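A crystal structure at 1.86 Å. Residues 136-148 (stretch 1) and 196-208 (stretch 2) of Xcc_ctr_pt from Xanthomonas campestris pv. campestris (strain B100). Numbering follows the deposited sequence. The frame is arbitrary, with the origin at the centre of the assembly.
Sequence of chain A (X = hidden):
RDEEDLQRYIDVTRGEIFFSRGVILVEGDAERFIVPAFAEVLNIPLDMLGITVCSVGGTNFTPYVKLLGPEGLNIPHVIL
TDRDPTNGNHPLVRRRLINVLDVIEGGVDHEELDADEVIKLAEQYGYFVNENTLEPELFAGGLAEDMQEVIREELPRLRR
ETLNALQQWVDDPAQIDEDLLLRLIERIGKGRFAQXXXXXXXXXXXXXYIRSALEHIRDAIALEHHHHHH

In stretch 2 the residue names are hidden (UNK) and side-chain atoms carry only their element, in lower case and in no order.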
# COMPACT_ATOMS: atom_id res chain seq x y z
N PRO A 136 4.19 5.09 -9.94
CA PRO A 136 4.36 6.45 -10.46
C PRO A 136 4.56 7.48 -9.36
O PRO A 136 5.37 8.40 -9.52
CB PRO A 136 3.07 6.70 -11.25
CG PRO A 136 2.53 5.33 -11.55
CD PRO A 136 2.90 4.50 -10.36
N GLU A 137 3.87 7.35 -8.23
CA GLU A 137 4.13 8.26 -7.12
C GLU A 137 5.58 8.19 -6.67
O GLU A 137 6.25 9.21 -6.52
CB GLU A 137 3.19 7.97 -5.95
CG GLU A 137 3.71 8.57 -4.63
CD GLU A 137 2.62 8.99 -3.66
OE1 GLU A 137 1.44 8.60 -3.85
OE2 GLU A 137 2.94 9.73 -2.69
N LEU A 138 6.11 6.97 -6.48
CA LEU A 138 7.49 6.85 -6.04
C LEU A 138 8.46 7.41 -7.07
O LEU A 138 9.47 8.03 -6.71
CB LEU A 138 7.83 5.39 -5.75
CG LEU A 138 7.03 4.72 -4.64
CD1 LEU A 138 7.41 3.25 -4.58
CD2 LEU A 138 7.31 5.42 -3.32
N PHE A 139 8.19 7.19 -8.36
CA PHE A 139 9.07 7.74 -9.38
C PHE A 139 9.09 9.26 -9.32
O PHE A 139 10.15 9.88 -9.43
CB PHE A 139 8.64 7.29 -10.78
CG PHE A 139 9.68 7.52 -11.82
CD1 PHE A 139 9.78 8.74 -12.46
CD2 PHE A 139 10.59 6.52 -12.14
CE1 PHE A 139 10.75 8.96 -13.41
CE2 PHE A 139 11.57 6.74 -13.09
CZ PHE A 139 11.65 7.96 -13.73
N ALA A 140 7.91 9.87 -9.17
CA ALA A 140 7.83 11.32 -9.11
C ALA A 140 8.23 11.85 -7.74
O ALA A 140 8.77 12.96 -7.65
CB ALA A 140 6.40 11.78 -9.45
N GLY A 141 8.02 11.07 -6.69
CA GLY A 141 8.28 11.53 -5.34
C GLY A 141 9.63 11.16 -4.76
O GLY A 141 9.72 10.87 -3.56
N GLY A 142 10.68 11.15 -5.57
CA GLY A 142 12.04 11.08 -5.07
C GLY A 142 12.80 9.80 -5.37
O GLY A 142 14.01 9.76 -5.13
N LEU A 143 12.15 8.76 -5.89
CA LEU A 143 12.85 7.51 -6.21
C LEU A 143 13.11 7.35 -7.71
O LEU A 143 13.36 6.22 -8.17
CB LEU A 143 12.05 6.32 -5.68
CG LEU A 143 12.12 6.10 -4.16
CD1 LEU A 143 11.11 5.05 -3.70
CD2 LEU A 143 13.52 5.74 -3.72
N ALA A 144 13.09 8.44 -8.48
CA ALA A 144 13.23 8.36 -9.93
C ALA A 144 14.50 7.62 -10.34
O ALA A 144 14.45 6.68 -11.15
CB ALA A 144 13.22 9.76 -10.54
N GLU A 145 15.64 8.02 -9.79
CA GLU A 145 16.92 7.49 -10.26
C GLU A 145 17.12 6.03 -9.85
O GLU A 145 17.67 5.23 -10.62
CB GLU A 145 18.07 8.36 -9.74
CG GLU A 145 19.45 7.76 -9.98
CD GLU A 145 20.51 8.82 -10.21
OE1 GLU A 145 20.24 10.02 -9.93
OE2 GLU A 145 21.62 8.46 -10.67
N ASP A 146 16.69 5.66 -8.64
CA ASP A 146 16.82 4.27 -8.22
C ASP A 146 15.92 3.35 -9.05
O ASP A 146 16.29 2.21 -9.34
CB ASP A 146 16.51 4.12 -6.73
CG ASP A 146 17.44 4.95 -5.86
OD1 ASP A 146 18.63 4.58 -5.72
OD2 ASP A 146 17.00 5.99 -5.33
N MET A 147 14.73 3.82 -9.41
CA MET A 147 13.86 3.01 -10.25
C MET A 147 14.45 2.84 -11.64
O MET A 147 14.31 1.77 -12.25
CB MET A 147 12.47 3.62 -10.30
CG MET A 147 11.76 3.54 -8.94
SD MET A 147 10.25 4.49 -8.82
CE MET A 147 9.14 3.47 -9.81
N GLN A 148 15.14 3.87 -12.16
CA GLN A 148 15.85 3.71 -13.42
C GLN A 148 16.89 2.60 -13.33
O GLN A 148 16.99 1.77 -14.23
CB GLN A 148 16.51 5.03 -13.82
CG GLN A 148 17.32 4.93 -15.11
CD GLN A 148 17.93 6.26 -15.50
OE1 GLN A 148 18.40 7.02 -14.65
NE2 GLN A 148 17.92 6.56 -16.80
N UNK A 196 13.53 -5.40 -5.49
CA UNK A 196 14.76 -4.75 -5.92
C UNK A 196 14.77 -3.28 -5.56
O UNK A 196 15.85 -2.70 -5.36
c UNK A 196 14.96 -4.94 -7.43
N UNK A 197 13.60 -2.64 -5.47
CA UNK A 197 13.56 -1.23 -5.10
C UNK A 197 13.62 -1.03 -3.59
O UNK A 197 14.08 0.02 -3.13
c UNK A 197 13.27 1.67 -6.22
c UNK A 197 12.30 -0.58 -5.66
c UNK A 197 10.79 1.41 -5.98
c UNK A 197 12.15 0.94 -5.50
N UNK A 198 13.16 -2.02 -2.82
CA UNK A 198 13.00 -1.85 -1.37
C UNK A 198 14.25 -1.34 -0.65
O UNK A 198 14.10 -0.44 0.19
c UNK A 198 12.52 -3.17 -0.75
N UNK A 199 15.46 -1.83 -0.93
CA UNK A 199 16.65 -1.27 -0.25
C UNK A 199 16.87 0.22 -0.45
O UNK A 199 17.64 0.82 0.30
c UNK A 199 15.80 -3.05 -1.69
c UNK A 199 17.21 -3.37 -1.25
c UNK A 199 17.81 -2.08 -0.86
N UNK A 200 16.23 0.85 -1.44
CA UNK A 200 16.46 2.27 -1.68
C UNK A 200 15.49 3.18 -0.94
O UNK A 200 15.74 4.38 -0.85
c UNK A 200 16.36 2.58 -3.18
o UNK A 200 17.34 1.86 -3.91
N UNK A 201 14.37 2.66 -0.44
CA UNK A 201 13.38 3.57 0.13
C UNK A 201 13.94 4.18 1.41
O UNK A 201 14.80 3.59 2.09
c UNK A 201 12.04 2.86 0.36
c UNK A 201 11.62 2.05 -0.91
c UNK A 201 12.12 1.94 1.56
N UNK A 202 13.50 5.38 1.71
CA UNK A 202 13.97 6.12 2.87
C UNK A 202 12.76 6.78 3.50
O UNK A 202 11.70 6.89 2.87
o UNK A 202 14.43 8.17 1.67
c UNK A 202 15.02 7.18 2.49
N UNK A 203 12.92 7.24 4.74
CA UNK A 203 11.79 7.79 5.47
C UNK A 203 11.18 8.98 4.73
O UNK A 203 9.95 9.11 4.67
c UNK A 203 11.31 9.24 7.56
o UNK A 203 12.98 10.88 7.09
c UNK A 203 11.77 10.66 7.30
o UNK A 203 10.91 11.57 7.29
c UNK A 203 12.21 8.20 6.89
N UNK A 204 12.01 9.84 4.14
CA UNK A 204 11.48 11.08 3.58
C UNK A 204 10.69 10.90 2.28
O UNK A 204 9.99 11.84 1.88
c UNK A 204 13.69 11.59 2.41
o UNK A 204 14.13 10.43 2.58
o UNK A 204 14.09 12.35 1.50
c UNK A 204 12.61 12.10 3.36
N UNK A 205 10.76 9.75 1.61
CA UNK A 205 9.95 9.53 0.41
C UNK A 205 8.77 8.60 0.67
O UNK A 205 8.23 7.99 -0.27
c UNK A 205 11.43 7.64 -0.44
c UNK A 205 11.87 10.03 -1.15
c UNK A 205 10.80 9.01 -0.77
N UNK A 206 8.35 8.45 1.92
CA UNK A 206 7.23 7.55 2.21
C UNK A 206 5.92 8.20 1.79
O UNK A 206 5.62 9.31 2.25
c UNK A 206 7.19 7.21 3.70
s UNK A 206 5.93 5.95 4.14
N UNK A 207 5.11 7.55 0.95
CA UNK A 207 3.79 8.10 0.64
C UNK A 207 2.97 8.25 1.91
O UNK A 207 3.06 7.43 2.83
c UNK A 207 3.18 7.06 -0.31
c UNK A 207 4.35 6.29 -0.86
c UNK A 207 5.39 6.30 0.23
N UNK A 208 2.15 9.30 1.93
CA UNK A 208 1.39 9.64 3.13
C UNK A 208 0.40 8.53 3.52
O UNK A 208 0.20 8.26 4.71
c UNK A 208 0.67 10.97 2.93
O HOH W 1 1.86 10.99 -0.57

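Position 196 carries a single carbon beyond CA and lies out of reach of stretch 1; it is Ala-196. At 197 there are four carbons, forked at the second. One terminal carbon lies 3.6 Å from CG of Met-147 and the other 4.1 Å from CD1 of Leu-138. This is Leu-197, and its side chain (chi1 t, chi2 p) fits as a knob among Leu-138, Leu-143, Asp-146 and Met-147.

Position 198 again has one carbon and no contact: Ala-198. At 199 three carbons close a ring onto the backbone N, which identifies Pro-199, also remote from stretch 1. Position 200 has one carbon followed by one oxygen, and that oxygen lies 3.5 Å from OD1 of Asp-146. The residue is Ser-200, whose N donates to O of Leu-197 (2.9 Å) as the chain tightens into a 3-10 segment.

The side chain at 201 is one carbon bearing two more; one of these lies 4.1 Å from CD1 of Leu-143. It is Val-201. Position 202 has one carbon and one oxygen and does not touch stretch 1: Ser-202. At 203 three carbons end in two oxygens, far from the helix, giving Glu-203. Position 204 has two carbons, the second with two oxygens, makes no contact with stretch 1, and is Asp-204; OG of Ser-202 donates a very short hydrogen bond to its OD1 (2.5 Å), pinning the turn locally.

At 205 one carbon carries two others. One of them is 3.3 Å from O of Gly-141, the other 4.1 Å from CG of Leu-143. This is Val-205. Its CG1 lies 4.1 Å from CA of Gly-142, where an ideal CB would come within 2.7 Å of CG1; the phi of 112° at Gly-142 independently calls for glycine.

Position 206 has one carbon and one sulfur, with CB directed away from stretch 1: Cys-206. Three carbons at 207 close a ring onto the backbone N; one of them lies 3.9 Å from CD2 of Leu-138, and CB lies 3.6 Å from OE2 of Glu-137. This is Pro-207, at the N-cap position of the following helix. Position 208 has a single carbon that does not touch stretch 1 and is Ala-208.

The contact buries 513 Å² and contains no direct hydrogen bond between the stretches. Leu-197 and Val-205 supply the main apolar surfaces, with Leu-143 touching both, while the wide turn at 139-143 provides glycine backbone against which Val-205 packs. Polar bridging comes through water 1, which donates to OE2 of Glu-137 (2.7 Å) and accepts from N of Ala-208 (3.0 Å), linking the helix of stretch 1 to the first residue of the helix that follows Pro-207.

Stretch 2 196-208: ALAPSVSEDVCPA
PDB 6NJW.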